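Long-range contact in B-agarase (Saccharophagus degradans, PDB 4BQ2), which probably hydrolyses the beta-1,4 linkages of agarose from the chain ends, as a family 50 exo-beta-agarase: residues P124-L134 with V153-L161. Residues are numbered along the deposited sequence; the frame is centred on the assembly and turned at random.
Sequences PDSGDVNDLNL and VWMWGVKNL
Lys159 pushes its ammonium group into the curl of 124-134, and the polar part of the contact is built on it. NZ forms a salt bridge with Asp125 OD2 at 2.6 Å, taken on the anti lone pair of that oxygen, and a hydrogen bond to the backbone O of Asn133 at 2.8 Å. The latter comes from above the carbonyl plane, 37° out of it, and so misses the lone pairs. A bend in the lysine chain at chi2 (93°), followed by an extended outer half, carries NZ between these two acceptors.

The carboxylates that shape the curl are themselves fixed. Asp125 OD1 receives Gly127 N in an Asx turn, leaving OD2 for the lysine. Asp131 OD2 takes Ser126 N and Ser126 OG from opposite faces of its plane, while OD1 accepts Asn133 N at 3.0 Å in a further Asx turn. The second shell thereby ties together the two limbs that present Asp125 and Asn133.

A separate polar link joins Trp154 NE1 to Leu132 O at 2.8 Å; the N-H...O angle of 125° makes it weak, although the oxygen lies at the indole edge, in plane.

Apolar contact flanks both links. Pro124 CB presses on Lys159 CB at 3.3 Å, tighter than usual for carbons, while Leu132 CD2 lies 4.1 Å from Trp156 CB, the two side chains pointing the same way. Leu134 CD1 reaches Trp154 CB more loosely, at 4.5 Å.

Both segments belong to the CBM-like domain: 124-134 is part of the loop between strands 110-115 and 150-155, folded back against strand 150-155 and the turn and loop that follow it. There Met155 and Trp156 form a classic beta bulge opposite Thr99 of strand 97-104, and Asn130 ND2 donates a hydrogen bond to Asp449 O, much later in the chain.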
loop_
_atom_site.group_PDB
_atom_site.type_symbol
_atom_site.label_atom_id
_atom_site.label_comp_id
_atom_site.label_asym_id
_atom_site.label_seq_id
_atom_site.Cartn_x
_atom_site.Cartn_y
_atom_site.Cartn_z
ATOM N N PRO A 124 -9.206 -14.558 15.310
ATOM C CA PRO A 124 -9.263 -13.514 14.270
ATOM C C PRO A 124 -7.976 -13.321 13.468
ATOM O O PRO A 124 -8.029 -12.989 12.287
ATOM C CB PRO A 124 -9.568 -12.245 15.074
ATOM C CG PRO A 124 -8.977 -12.493 16.425
ATOM C CD PRO A 124 -9.013 -13.986 16.658
ATOM N N ASP A 125 -6.837 -13.502 14.129
ATOM C CA ASP A 125 -5.515 -13.296 13.542
ATOM C C ASP A 125 -4.497 -13.969 14.463
ATOM O O ASP A 125 -4.855 -14.866 15.255
ATOM C CB ASP A 125 -5.203 -11.792 13.371
ATOM C CG ASP A 125 -5.562 -10.963 14.619
ATOM O OD1 ASP A 125 -5.229 -11.382 15.752
ATOM O OD2 ASP A 125 -6.185 -9.897 14.468
ATOM N N SER A 126 -3.244 -13.522 14.364
ATOM C CA SER A 126 -2.158 -14.039 15.182
ATOM C C SER A 126 -2.124 -13.412 16.584
ATOM O O SER A 126 -1.484 -13.957 17.486
ATOM C CB SER A 126 -0.811 -13.834 14.472
ATOM O OG SER A 126 -0.464 -12.457 14.387
ATOM N N GLY A 127 -2.803 -12.279 16.763
ATOM C CA GLY A 127 -2.725 -11.530 18.011
ATOM C C GLY A 127 -2.033 -10.181 17.871
ATOM O O GLY A 127 -2.569 -9.157 18.307
ATOM N N ASP A 128 -0.845 -10.176 17.266
ATOM C CA ASP A 128 -0.076 -8.945 17.022
ATOM C C ASP A 128 -0.958 -7.792 16.523
ATOM O O ASP A 128 -1.730 -7.966 15.581
ATOM C CB ASP A 128 1.060 -9.240 16.027
ATOM C CG ASP A 128 1.712 -7.974 15.455
ATOM O OD1 ASP A 128 2.016 -7.030 16.219
ATOM O OD2 ASP A 128 1.941 -7.934 14.225
ATOM N N VAL A 129 -0.839 -6.623 17.158
ATOM C CA VAL A 129 -1.577 -5.409 16.752
ATOM C C VAL A 129 -1.309 -5.002 15.281
ATOM O O VAL A 129 -2.210 -4.532 14.585
ATOM C CB VAL A 129 -1.318 -4.222 17.738
ATOM C CG1 VAL A 129 0.153 -3.795 17.749
ATOM C CG2 VAL A 129 -2.238 -3.040 17.445
ATOM N N ASN A 130 -0.077 -5.207 14.811
ATOM C CA ASN A 130 0.281 -4.899 13.417
ATOM C C ASN A 130 -0.083 -5.999 12.422
ATOM O O ASN A 130 0.255 -5.896 11.233
ATOM C CB ASN A 130 1.777 -4.589 13.303
ATOM C CG ASN A 130 2.141 -3.260 13.930
ATOM O OD1 ASN A 130 1.259 -2.461 14.269
ATOM N ND2 ASN A 130 3.437 -3.014 14.092
ATOM N N ASP A 131 -0.757 -7.047 12.910
ATOM C CA ASP A 131 -1.237 -8.106 12.030
ATOM C C ASP A 131 -2.635 -7.772 11.506
ATOM O O ASP A 131 -3.641 -8.040 12.186
ATOM C CB ASP A 131 -1.220 -9.476 12.725
ATOM C CG ASP A 131 -1.663 -10.584 11.797
ATOM O OD1 ASP A 131 -1.765 -10.311 10.580
ATOM O OD2 ASP A 131 -1.929 -11.714 12.261
ATOM N N LEU A 132 -2.695 -7.187 10.299
ATOM C CA LEU A 132 -3.980 -6.816 9.686
ATOM C C LEU A 132 -4.684 -8.002 9.023
ATOM O O LEU A 132 -5.795 -7.880 8.592
ATOM C CB LEU A 132 -3.795 -5.679 8.657
ATOM C CG LEU A 132 -3.039 -4.465 9.249
ATOM C CD1 LEU A 132 -2.907 -3.335 8.242
ATOM C CD2 LEU A 132 -3.717 -3.963 10.516
ATOM N N ASN A 133 -4.006 -9.136 8.913
ATOM C CA ASN A 133 -4.563 -10.309 8.246
ATOM C C ASN A 133 -5.580 -11.058 9.080
ATOM O O ASN A 133 -5.686 -10.835 10.285
ATOM C CB ASN A 133 -3.428 -11.283 7.921
ATOM C CG ASN A 133 -2.357 -10.636 7.093
ATOM O OD1 ASN A 133 -1.193 -10.509 7.523
ATOM N ND2 ASN A 133 -2.739 -10.190 5.918
ATOM N N LEU A 134 -6.305 -11.973 8.429
ATOM C CA LEU A 134 -7.053 -12.995 9.145
ATOM C C LEU A 134 -6.087 -14.140 9.498
ATOM O O LEU A 134 -4.917 -14.131 9.067
ATOM C CB LEU A 134 -8.227 -13.462 8.289
ATOM C CG LEU A 134 -9.254 -12.332 8.125
ATOM C CD1 LEU A 134 -10.064 -12.425 6.853
ATOM C CD2 LEU A 134 -10.167 -12.181 9.335
ATOM N N VAL A 153 -14.918 -6.516 2.163
ATOM C CA VAL A 153 -13.567 -7.050 2.252
ATOM C C VAL A 153 -12.898 -6.524 3.498
ATOM O O VAL A 153 -13.017 -5.336 3.804
ATOM C CB VAL A 153 -12.745 -6.601 1.032
ATOM C CG1 VAL A 153 -11.306 -7.079 1.077
ATOM C CG2 VAL A 153 -13.429 -7.070 -0.246
ATOM N N TRP A 154 -12.107 -7.357 4.167
ATOM C CA TRP A 154 -11.410 -6.899 5.355
ATOM C C TRP A 154 -10.308 -5.907 4.981
ATOM O O TRP A 154 -9.530 -6.169 4.058
ATOM C CB TRP A 154 -10.775 -8.079 6.097
ATOM C CG TRP A 154 -10.083 -7.631 7.341
ATOM C CD1 TRP A 154 -8.736 -7.578 7.562
ATOM C CD2 TRP A 154 -10.710 -7.159 8.533
ATOM N NE1 TRP A 154 -8.478 -7.074 8.821
ATOM C CE2 TRP A 154 -9.681 -6.815 9.437
ATOM C CE3 TRP A 154 -12.055 -6.991 8.929
ATOM C CZ2 TRP A 154 -9.944 -6.340 10.736
ATOM C CZ3 TRP A 154 -12.322 -6.500 10.232
ATOM C CH2 TRP A 154 -11.266 -6.178 11.113
ATOM N N MET A 155 -10.238 -4.799 5.727
ATOM C CA MET A 155 -9.215 -3.773 5.556
ATOM C C MET A 155 -8.305 -3.703 6.785
ATOM O O MET A 155 -7.085 -4.002 6.708
ATOM C CB MET A 155 -9.863 -2.407 5.235
ATOM C CG MET A 155 -10.727 -2.431 3.974
ATOM S SD MET A 155 -9.787 -2.719 2.451
ATOM C CE MET A 155 -9.247 -1.039 2.122
ATOM N N TRP A 156 -8.870 -3.320 7.926
ATOM C CA TRP A 156 -8.078 -3.228 9.170
ATOM C C TRP A 156 -9.002 -2.983 10.344
ATOM O O TRP A 156 -10.187 -2.669 10.158
ATOM C CB TRP A 156 -7.072 -2.054 9.101
ATOM C CG TRP A 156 -7.666 -0.817 8.492
ATOM C CD1 TRP A 156 -8.527 0.070 9.075
ATOM C CD2 TRP A 156 -7.455 -0.352 7.158
ATOM N NE1 TRP A 156 -8.865 1.067 8.183
ATOM C CE2 TRP A 156 -8.226 0.821 6.994
ATOM C CE3 TRP A 156 -6.685 -0.818 6.077
ATOM C CZ2 TRP A 156 -8.249 1.541 5.790
ATOM C CZ3 TRP A 156 -6.726 -0.109 4.864
ATOM C CH2 TRP A 156 -7.495 1.062 4.741
ATOM N N GLY A 157 -8.439 -3.085 11.554
ATOM C CA GLY A 157 -9.141 -2.674 12.760
ATOM C C GLY A 157 -9.397 -3.854 13.687
ATOM O O GLY A 157 -8.694 -4.887 13.640
ATOM N N VAL A 158 -10.430 -3.722 14.510
ATOM C CA VAL A 158 -10.698 -4.725 15.551
ATOM C C VAL A 158 -11.638 -5.816 15.023
ATOM O O VAL A 158 -12.745 -5.509 14.565
ATOM C CB VAL A 158 -11.269 -4.076 16.843
ATOM C CG1 VAL A 158 -11.644 -5.158 17.849
ATOM C CG2 VAL A 158 -10.251 -3.124 17.459
ATOM N N LYS A 159 -11.193 -7.068 15.070
ATOM C CA LYS A 159 -12.001 -8.189 14.552
ATOM C C LYS A 159 -13.229 -8.540 15.411
ATOM O O LYS A 159 -14.271 -8.975 14.892
ATOM C CB LYS A 159 -11.145 -9.440 14.357
ATOM C CG LYS A 159 -10.405 -9.482 13.009
ATOM C CD LYS A 159 -8.994 -8.899 13.106
ATOM C CE LYS A 159 -8.158 -9.275 11.859
ATOM N NZ LYS A 159 -6.701 -8.969 12.079
ATOM N N ASN A 160 -13.092 -8.387 16.722
ATOM C CA ASN A 160 -14.208 -8.658 17.625
ATOM C C ASN A 160 -14.587 -7.462 18.469
ATOM O O ASN A 160 -13.955 -7.182 19.504
ATOM C CB ASN A 160 -13.893 -9.884 18.468
ATOM C CG ASN A 160 -13.757 -11.119 17.608
ATOM O OD1 ASN A 160 -14.746 -11.607 17.048
ATOM N ND2 ASN A 160 -12.528 -11.578 17.422
ATOM N N LEU A 161 -15.604 -6.758 17.989
ATOM C CA LEU A 161 -16.172 -5.595 18.648
ATOM C C LEU A 161 -17.005 -6.029 19.863
ATOM O O LEU A 161 -17.361 -7.199 19.970
ATOM C CB LEU A 161 -17.055 -4.796 17.677
ATOM C CG LEU A 161 -16.375 -4.102 16.483
ATOM C CD1 LEU A 161 -17.386 -3.257 15.726
ATOM C CD2 LEU A 161 -15.178 -3.250 16.927
#